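PDB 4G75: phosphodiesterase from Pseudomonas aeruginosa, which is a magnesium-binding, colicin M-like bacteriocin that probably kills related bacteria by hydrolysing the lipid-linked precursor of peptidoglycan. Local coordinates for residues Arg217-Leu222 with Glu235-Asp240. Sequence-based numbering, arbitrary orientation.
Sequences RIVGIL and EIRAYD. With EDO (1,2-ethanediol), chain C.
R217 and R237 put two like charges side by side on one face of an antiparallel hairpin, and the contact illustrates how nearby carboxylates can temper such a pair. In one of the two conformers modelled for R237, the one described here, R217 NH1 lies 3.9 Å from R237 NH2 with the guanidinium planes 57° apart. An ethanediol, probably from the crystallisation liquor, bridges them in the crystal: R217 NH1 donates to its O1 and R237 NE to its O2, each at 3.0 Å and at the edge of the guanidinium. The Y239 ring carries the ethanediol C1 on one face, while Y239 OH, hydrogen-bonded to N195 OD1, lies 3.4 Å from R217 CD. R237, bent at chi3 (-69°), forms an in-plane salt bridge from NH1 to E235 OE2 at 2.9 Å; R217 stays extended, its NH2 in a salt bridge with D193 OD2. Both carboxylates would partly offset the repulsion.

Beneath these side chains, R217 pairs with R237 and V219 with E235 through two backbone hydrogen bonds each, V219 N to E235 O being nearly straight (176°). Between them, I218 and I236 form a non-hydrogen-bonded pair, their CG1 atoms 4.1 Å apart on the opposite face, where both are buried. Strand 188-199 flanks 213-224, and 283-290 lies beside 229-243, so the hairpin runs through the interior of the mixed sheet, its Y239 end approaching the magnesium ligand D241.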
ATOM      1  N   ARG A 217      -4.766 -16.801 -10.882  1.00  7.59           N
ATOM      2  CA  ARG A 217      -5.474 -17.950 -11.429  1.00  6.71           C
ATOM      3  C   ARG A 217      -6.084 -17.554 -12.759  1.00 10.74           C
ATOM      4  O   ARG A 217      -6.837 -16.576 -12.840  1.00 12.23           O
ATOM      5  CB  ARG A 217      -6.579 -18.396 -10.472  1.00  6.77           C
ATOM      6  CG  ARG A 217      -7.235 -19.704 -10.875  1.00 10.57           C
ATOM      7  CD  ARG A 217      -8.303 -20.109  -9.875  1.00 16.67           C
ATOM      8  NE  ARG A 217      -8.810 -21.445 -10.162  1.00 15.11           N
ATOM      9  CZ  ARG A 217      -9.623 -22.124  -9.362  1.00 30.07           C
ATOM     10  NH1 ARG A 217     -10.025 -21.593  -8.216  1.00 30.36           N
ATOM     11  NH2 ARG A 217     -10.034 -23.340  -9.707  1.00 38.11           N
ATOM     12  N   ILE A 218      -5.750 -18.311 -13.800  1.00  9.88           N
ATOM     13  CA  ILE A 218      -6.265 -18.063 -15.140  1.00 10.01           C
ATOM     14  C   ILE A 218      -7.300 -19.126 -15.448  1.00  8.35           C
ATOM     15  O   ILE A 218      -6.980 -20.316 -15.503  1.00  9.36           O
ATOM     16  CB  ILE A 218      -5.150 -18.091 -16.196  1.00 10.58           C
ATOM     17  CG1 ILE A 218      -4.263 -16.850 -16.065  1.00 18.69           C
ATOM     18  CG2 ILE A 218      -5.743 -18.093 -17.612  1.00 11.75           C
ATOM     19  CD1 ILE A 218      -3.374 -16.844 -14.865  1.00 18.60           C
ATOM     20  N   VAL A 219      -8.541 -18.698 -15.646  0.54  6.94           N
ATOM     21  CA  VAL A 219      -9.636 -19.639 -15.857  0.54  9.99           C
ATOM     22  C   VAL A 219     -10.538 -19.195 -17.002  0.54 15.33           C
ATOM     23  O   VAL A 219     -10.909 -18.029 -17.100  0.54 10.23           O
ATOM     24  CB  VAL A 219     -10.478 -19.814 -14.577  0.54 18.21           C
ATOM     25  CG1 VAL A 219     -11.076 -18.484 -14.147  0.54 15.13           C
ATOM     26  CG2 VAL A 219     -11.566 -20.855 -14.789  0.54 24.50           C
ATOM     27  N   GLY A 220     -10.886 -20.132 -17.873  1.00 12.43           N
ATOM     28  CA  GLY A 220     -11.723 -19.814 -19.008  1.00  7.64           C
ATOM     29  C   GLY A 220     -11.880 -20.954 -19.979  1.00  9.15           C
ATOM     30  O   GLY A 220     -11.643 -22.118 -19.652  1.00 11.83           O
ATOM     31  N   ILE A 221     -12.286 -20.606 -21.191  1.00  7.15           N
ATOM     32  CA  ILE A 221     -12.536 -21.607 -22.212  1.00  9.75           C
ATOM     33  C   ILE A 221     -11.643 -21.334 -23.406  1.00  8.99           C
ATOM     34  O   ILE A 221     -11.633 -20.232 -23.941  1.00 10.10           O
ATOM     35  CB  ILE A 221     -13.996 -21.559 -22.674  1.00 14.33           C
ATOM     36  CG1 ILE A 221     -14.931 -21.869 -21.502  1.00 18.65           C
ATOM     37  CG2 ILE A 221     -14.220 -22.536 -23.816  1.00 12.08           C
ATOM     38  CD1 ILE A 221     -16.389 -21.915 -21.883  1.00 34.09           C
ATOM     39  N   LEU A 222     -10.879 -22.343 -23.801  1.00 10.87           N
ATOM     40  CA  LEU A 222     -10.046 -22.261 -24.987  1.00 15.14           C
ATOM     41  C   LEU A 222     -10.733 -22.999 -26.129  1.00  9.54           C
ATOM     42  O   LEU A 222     -11.266 -24.090 -25.928  1.00 11.68           O
ATOM     43  CB  LEU A 222      -8.697 -22.919 -24.711  1.00 12.68           C
ATOM     44  CG  LEU A 222      -7.764 -23.110 -25.907  1.00 16.50           C
ATOM     45  CD1 LEU A 222      -7.246 -21.775 -26.403  1.00 17.81           C
ATOM     46  CD2 LEU A 222      -6.608 -24.024 -25.526  1.00 21.21           C
ATOM     47  N   GLU A 235     -10.952 -15.235 -17.454  1.00  9.58           N
ATOM     48  CA  GLU A 235     -10.581 -14.162 -16.548  1.00  9.99           C
ATOM     49  C   GLU A 235      -9.375 -14.525 -15.708  1.00 13.33           C
ATOM     50  O   GLU A 235      -8.983 -15.694 -15.601  1.00 13.03           O
ATOM     51  CB  GLU A 235     -11.762 -13.780 -15.655  1.00 12.51           C
ATOM     52  CG  GLU A 235     -12.231 -14.882 -14.744  1.00 11.84           C
ATOM     53  CD  GLU A 235     -13.546 -14.553 -14.064  1.00 19.13           C
ATOM     54  OE1 GLU A 235     -14.329 -13.758 -14.622  1.00 24.18           O
ATOM     55  OE2 GLU A 235     -13.797 -15.094 -12.973  1.00 18.87           O
ATOM     56  N   ILE A 236      -8.782 -13.496 -15.128  1.00  8.40           N
ATOM     57  CA  ILE A 236      -7.690 -13.636 -14.189  1.00 10.75           C
ATOM     58  C   ILE A 236      -8.220 -13.291 -12.803  1.00 10.97           C
ATOM     59  O   ILE A 236      -8.847 -12.244 -12.613  1.00 10.42           O
ATOM     60  CB  ILE A 236      -6.544 -12.657 -14.545  1.00  8.06           C
ATOM     61  CG1 ILE A 236      -5.907 -13.054 -15.884  1.00 13.72           C
ATOM     62  CG2 ILE A 236      -5.499 -12.616 -13.443  1.00 10.29           C
ATOM     63  CD1 ILE A 236      -4.828 -12.111 -16.348  1.00 19.24           C
ATOM     64  N   ARG A 237      -8.012 -14.195 -11.852  1.00  6.22           N
ATOM     65  CA  ARG A 237      -8.296 -13.920 -10.452  0.51  6.97           C
ATOM     66  C   ARG A 237      -7.007 -14.038  -9.648  1.00  8.16           C
ATOM     67  O   ARG A 237      -5.955 -14.345 -10.197  1.00  7.68           O
ATOM     68  CB  ARG A 237      -9.370 -14.870  -9.917  0.51  8.35           C
ATOM     69  CG  ARG A 237     -10.646 -14.856 -10.748  0.51 15.54           C
ATOM     70  CD  ARG A 237     -11.858 -15.296  -9.940  0.51 12.77           C
ATOM     71  NE  ARG A 237     -11.813 -16.714  -9.603  0.51 19.73           N
ATOM     72  CZ  ARG A 237     -12.270 -17.679 -10.393  0.51 15.16           C
ATOM     73  NH1 ARG A 237     -12.794 -17.373 -11.573  0.51 12.75           N
ATOM     74  NH2 ARG A 237     -12.193 -18.946 -10.009  0.51 14.58           N
ATOM     75  N   ALA A 238      -7.090 -13.784  -8.347  1.00  8.12           N
ATOM     76  CA  ALA A 238      -5.898 -13.838  -7.517  1.00  8.68           C
ATOM     77  C   ALA A 238      -6.211 -14.437  -6.163  1.00  7.96           C
ATOM     78  O   ALA A 238      -7.254 -14.144  -5.572  1.00  7.37           O
ATOM     79  CB  ALA A 238      -5.303 -12.445  -7.342  1.00  6.07           C
ATOM     80  N   TYR A 239      -5.286 -15.252  -5.668  1.00  9.16           N
ATOM     81  CA  TYR A 239      -5.421 -15.827  -4.337  1.00  6.20           C
ATOM     82  C   TYR A 239      -5.048 -14.833  -3.239  1.00 12.65           C
ATOM     83  O   TYR A 239      -4.266 -13.902  -3.461  1.00  9.65           O
ATOM     84  CB  TYR A 239      -4.555 -17.084  -4.206  1.00  6.81           C
ATOM     85  CG  TYR A 239      -4.960 -18.216  -5.128  1.00 10.30           C
ATOM     86  CD1 TYR A 239      -5.885 -19.170  -4.726  1.00  8.90           C
ATOM     87  CD2 TYR A 239      -4.415 -18.327  -6.399  1.00  6.76           C
ATOM     88  CE1 TYR A 239      -6.256 -20.208  -5.564  1.00 13.36           C
ATOM     89  CE2 TYR A 239      -4.783 -19.365  -7.252  1.00 10.68           C
ATOM     90  CZ  TYR A 239      -5.705 -20.300  -6.826  1.00 13.86           C
ATOM     91  OH  TYR A 239      -6.074 -21.343  -7.660  1.00 10.89           O
ATOM     92  N   ASP A 240      -5.604 -15.042  -2.049  1.00  7.26           N
ATOM     93  CA  ASP A 240      -5.230 -14.230  -0.900  1.00 13.62           C
ATOM     94  C   ASP A 240      -3.726 -14.286  -0.709  1.00 11.33           C
ATOM     95  O   ASP A 240      -3.092 -15.314  -0.961  1.00 10.42           O
ATOM     96  CB  ASP A 240      -5.888 -14.739   0.379  1.00  7.76           C
ATOM     97  CG  ASP A 240      -7.385 -14.573   0.383  1.00 12.02           C
ATOM     98  OD1 ASP A 240      -7.948 -14.069  -0.605  1.00 10.61           O
ATOM     99  OD2 ASP A 240      -8.008 -14.957   1.393  1.00 17.82           O
TER
HETATM  100  C1  EDO C 302      -8.512 -17.862  -6.842  1.00 19.16           C
HETATM  101  O1  EDO C 302      -9.340 -19.030  -6.836  1.00 20.96           O
HETATM  102  C2  EDO C 302      -9.309 -16.725  -6.218  1.00 25.83           C
HETATM  103  O2  EDO C 302     -10.534 -16.589  -6.947  1.00 29.75           O